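Local coordinates for protein catalase (Corynebacterium glutamicum, PDB 4B7H) that breaks down hydrogen peroxide to water and oxygen at a heme iron, and is inhibited by nitric oxide bound in the heme pocket, at residues 171-179 and 476-487. Numbering follows the deposited sequence. Where two conformers were deposited one is given.
Sequences RDADMQWDF and ISNAMQGISEAT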
loop_
_atom_site.group_PDB
_atom_site.type_symbol
_atom_site.label_atom_id
_atom_site.label_comp_id
_atom_site.label_asym_id
_atom_site.label_seq_id
_atom_site.Cartn_x
_atom_site.Cartn_y
_atom_site.Cartn_z
ATOM N N ARG A 171 27.589 -2.371 4.564
ATOM C CA ARG A 171 28.176 -2.710 3.268
ATOM C C ARG A 171 29.478 -3.472 3.520
ATOM O O ARG A 171 30.055 -3.388 4.609
ATOM C CB ARG A 171 28.422 -1.456 2.432
ATOM C CG ARG A 171 27.147 -0.684 2.119
ATOM C CD ARG A 171 27.428 0.461 1.154
ATOM N NE ARG A 171 27.616 -0.026 -0.211
ATOM C CZ ARG A 171 28.310 0.603 -1.157
ATOM N NH1 ARG A 171 28.919 1.758 -0.901
ATOM N NH2 ARG A 171 28.403 0.065 -2.369
ATOM N N ASP A 172 29.949 -4.218 2.528
ATOM C CA ASP A 172 31.010 -5.176 2.807
ATOM C C ASP A 172 31.886 -5.450 1.591
ATOM O O ASP A 172 31.407 -5.949 0.567
ATOM C CB ASP A 172 30.392 -6.486 3.319
ATOM C CG ASP A 172 31.429 -7.457 3.817
ATOM O OD1 ASP A 172 32.016 -7.189 4.887
ATOM O OD2 ASP A 172 31.658 -8.487 3.147
ATOM N N ALA A 173 33.178 -5.160 1.732
ATOM C CA ALA A 173 34.143 -5.375 0.659
ATOM C C ALA A 173 34.251 -6.836 0.247
ATOM O O ALA A 173 34.338 -7.138 -0.948
ATOM C CB ALA A 173 35.516 -4.838 1.056
ATOM N N ASP A 174 34.268 -7.742 1.219
ATOM C CA ASP A 174 34.408 -9.152 0.879
ATOM C C ASP A 174 33.257 -9.602 -0.010
ATOM O O ASP A 174 33.461 -10.289 -1.014
ATOM C CB ASP A 174 34.471 -10.044 2.112
ATOM C CG ASP A 174 34.814 -11.468 1.755
ATOM O OD1 ASP A 174 36.010 -11.731 1.536
ATOM O OD2 ASP A 174 33.901 -12.314 1.635
ATOM N N MET A 175 32.042 -9.205 0.356
ATOM C CA MET A 175 30.875 -9.549 -0.441
ATOM C C MET A 175 30.974 -8.989 -1.865
ATOM O O MET A 175 30.657 -9.683 -2.835
ATOM C CB MET A 175 29.604 -9.065 0.259
ATOM C CG MET A 175 28.372 -9.072 -0.637
ATOM S SD MET A 175 26.793 -8.930 0.232
ATOM C CE MET A 175 26.913 -7.281 0.915
ATOM N N GLN A 176 31.410 -7.739 -2.000
ATOM C CA GLN A 176 31.494 -7.132 -3.329
ATOM C C GLN A 176 32.461 -7.888 -4.228
ATOM O O GLN A 176 32.153 -8.184 -5.389
ATOM C CB GLN A 176 31.913 -5.668 -3.236
ATOM C CG GLN A 176 30.894 -4.834 -2.489
ATOM C CD GLN A 176 31.044 -3.335 -2.704
ATOM O OE1 GLN A 176 31.802 -2.876 -3.570
ATOM N NE2 GLN A 176 30.307 -2.560 -1.916
ATOM N N TRP A 177 33.629 -8.215 -3.688
ATOM C CA TRP A 177 34.659 -8.893 -4.471
ATOM C C TRP A 177 34.387 -10.385 -4.636
ATOM O O TRP A 177 34.765 -10.975 -5.656
ATOM C CB TRP A 177 36.042 -8.649 -3.867
ATOM C CG TRP A 177 36.489 -7.239 -4.071
ATOM C CD1 TRP A 177 36.490 -6.227 -3.150
ATOM C CD2 TRP A 177 36.955 -6.669 -5.296
ATOM N NE1 TRP A 177 36.944 -5.064 -3.730
ATOM C CE2 TRP A 177 37.236 -5.313 -5.047
ATOM C CE3 TRP A 177 37.178 -7.181 -6.581
ATOM C CZ2 TRP A 177 37.725 -4.457 -6.037
ATOM C CZ3 TRP A 177 37.648 -6.330 -7.562
ATOM C CH2 TRP A 177 37.925 -4.986 -7.283
ATOM N N ASP A 178 33.744 -11.007 -3.648
ATOM C CA ASP A 178 33.346 -12.406 -3.792
ATOM C C ASP A 178 32.408 -12.526 -4.989
ATOM O O ASP A 178 32.594 -13.392 -5.852
ATOM C CB ASP A 178 32.665 -12.921 -2.519
ATOM C CG ASP A 178 32.426 -14.422 -2.542
ATOM O OD1 ASP A 178 33.314 -15.162 -3.015
ATOM O OD2 ASP A 178 31.341 -14.861 -2.090
ATOM N N PHE A 179 31.421 -11.633 -5.069
ATOM C CA PHE A 179 30.503 -11.672 -6.202
ATOM C C PHE A 179 31.226 -11.378 -7.512
ATOM O O PHE A 179 31.100 -12.141 -8.475
ATOM C CB PHE A 179 29.319 -10.712 -6.054
ATOM C CG PHE A 179 28.410 -10.726 -7.259
ATOM C CD1 PHE A 179 27.476 -11.747 -7.420
ATOM C CD2 PHE A 179 28.535 -9.771 -8.263
ATOM C CE1 PHE A 179 26.664 -11.803 -8.543
ATOM C CE2 PHE A 179 27.726 -9.826 -9.398
ATOM C CZ PHE A 179 26.784 -10.845 -9.531
ATOM N N ILE A 476 41.842 0.168 -7.003
ATOM C CA ILE A 476 41.444 -1.215 -6.779
ATOM C C ILE A 476 41.946 -1.698 -5.420
ATOM O O ILE A 476 41.186 -2.267 -4.634
ATOM C CB ILE A 476 41.994 -2.143 -7.878
ATOM C CG1 ILE A 476 41.323 -1.853 -9.230
ATOM C CG2 ILE A 476 41.823 -3.597 -7.471
ATOM C CD1 ILE A 476 42.096 -2.403 -10.436
ATOM N N SER A 477 43.223 -1.456 -5.131
ATOM C CA SER A 477 43.808 -1.939 -3.882
ATOM C C SER A 477 43.168 -1.268 -2.656
ATOM O O SER A 477 43.059 -1.899 -1.604
ATOM C CB SER A 477 45.342 -1.827 -3.883
ATOM O OG SER A 477 45.785 -0.510 -4.153
ATOM N N ASN A 478 42.729 -0.012 -2.795
ATOM C CA ASN A 478 41.946 0.636 -1.741
ATOM C C ASN A 478 40.606 -0.059 -1.535
ATOM O O ASN A 478 40.203 -0.321 -0.400
ATOM C CB ASN A 478 41.702 2.114 -2.062
ATOM C CG ASN A 478 42.921 2.982 -1.814
ATOM O OD1 ASN A 478 43.860 2.575 -1.136
ATOM N ND2 ASN A 478 42.903 4.195 -2.358
ATOM N N ALA A 479 39.926 -0.364 -2.637
ATOM C CA ALA A 479 38.612 -0.999 -2.577
ATOM C C ALA A 479 38.682 -2.437 -2.053
ATOM O O ALA A 479 37.680 -2.984 -1.603
ATOM C CB ALA A 479 37.952 -0.963 -3.944
ATOM N N MET A 480 39.861 -3.052 -2.120
ATOM C CA MET A 480 40.048 -4.404 -1.607
ATOM C C MET A 480 40.203 -4.471 -0.095
ATOM O O MET A 480 40.098 -5.551 0.490
ATOM C CB MET A 480 41.277 -5.047 -2.248
ATOM C CG MET A 480 41.115 -5.367 -3.723
ATOM S SD MET A 480 42.693 -5.763 -4.496
ATOM C CE MET A 480 43.187 -7.261 -3.630
ATOM N N GLN A 481 40.485 -3.343 0.547
ATOM C CA GLN A 481 40.717 -3.368 1.987
ATOM C C GLN A 481 39.495 -3.914 2.718
ATOM O O GLN A 481 38.374 -3.426 2.553
ATOM C CB GLN A 481 41.111 -1.992 2.524
ATOM C CG GLN A 481 42.350 -1.387 1.864
ATOM C CD GLN A 481 43.568 -2.303 1.885
ATOM O OE1 GLN A 481 44.307 -2.377 0.906
ATOM N NE2 GLN A 481 43.792 -2.989 3.005
ATOM N N GLY A 482 39.708 -4.969 3.497
ATOM C CA GLY A 482 38.615 -5.594 4.222
ATOM C C GLY A 482 38.180 -6.949 3.685
ATOM O O GLY A 482 37.426 -7.663 4.346
ATOM N N ILE A 483 38.650 -7.328 2.501
ATOM C CA ILE A 483 38.334 -8.664 2.005
ATOM C C ILE A 483 38.987 -9.741 2.867
ATOM O O ILE A 483 39.999 -9.499 3.538
ATOM C CB ILE A 483 38.716 -8.864 0.522
ATOM C CG1 ILE A 483 40.235 -8.752 0.315
ATOM C CG2 ILE A 483 37.918 -7.904 -0.365
ATOM C CD1 ILE A 483 40.685 -8.976 -1.124
ATOM N N SER A 484 38.382 -10.922 2.866
ATOM C CA SER A 484 38.893 -12.047 3.640
ATOM C C SER A 484 40.102 -12.669 2.966
ATOM O O SER A 484 40.374 -12.415 1.786
ATOM C CB SER A 484 37.807 -13.108 3.794
ATOM O OG SER A 484 37.590 -13.790 2.567
ATOM N N GLU A 485 40.826 -13.496 3.712
ATOM C CA GLU A 485 41.954 -14.227 3.141
ATOM C C GLU A 485 41.519 -15.156 2.012
ATOM O O GLU A 485 42.262 -15.360 1.056
ATOM C CB GLU A 485 42.681 -15.031 4.211
ATOM C CG GLU A 485 43.387 -14.190 5.237
ATOM C CD GLU A 485 44.100 -15.039 6.265
ATOM O OE1 GLU A 485 43.785 -16.243 6.361
ATOM O OE2 GLU A 485 44.977 -14.503 6.970
ATOM N N ALA A 486 40.316 -15.712 2.115
ATOM C CA ALA A 486 39.793 -16.583 1.060
ATOM C C ALA A 486 39.602 -15.819 -0.245
ATOM O O ALA A 486 39.797 -16.356 -1.336
ATOM C CB ALA A 486 38.474 -17.204 1.494
ATOM N N THR A 487 39.199 -14.560 -0.128
ATOM C CA THR A 487 38.888 -13.759 -1.302
ATOM C C THR A 487 40.132 -13.185 -1.986
ATOM O O THR A 487 40.123 -12.954 -3.197
ATOM C CB THR A 487 37.891 -12.663 -0.901
ATOM O OG1 THR A 487 36.692 -13.300 -0.442
ATOM C CG2 THR A 487 37.539 -11.738 -2.069
HETATM O O HOH W 1 34.727 -7.009 3.987
HETATM O O HOH W 2 35.959 -15.080 -2.406
#
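The C-terminal helical domain of the catalase fold meets the first turns of helix 173-182 here, through the loop that joins helices 466-479 and 487-498. D174 meets S484 and T487 where the loop runs into helix 487-498, while W177 packs on the end of helix 466-479 and on M480 and I483. The carboxylate of D174, with CG anti to the backbone N (chi1 -172°), suits its place because OD1 can accept three donors at once. S484 N donates to OD1 at 2.8 Å from the anti side and T487 OG1 donates to OD1 at 2.6 Å from the syn side, both tilted about 30° out of the carboxylate plane; S484 OG donates from above it. S484 OG also caps T487 N, which suits serine to this turn. OD2 of D174 forms a salt bridge with R401 of the second subunit, so one carboxylate joins helix, loop and neighbouring subunit. A type II turn from M480 to I483 bends the chain, and the positive phi of G482 favours glycine. A173, small enough to sit close, has CB 3.5 Å from Q481 O. The W177 indole takes M480 CG over one face and I483 CG2 obliquely, 3.6 Å from CD1. A479 O, near the indole plane, accepts from W177 NE1 at 3.1 Å, although NE1 stands well above the carbonyl plane.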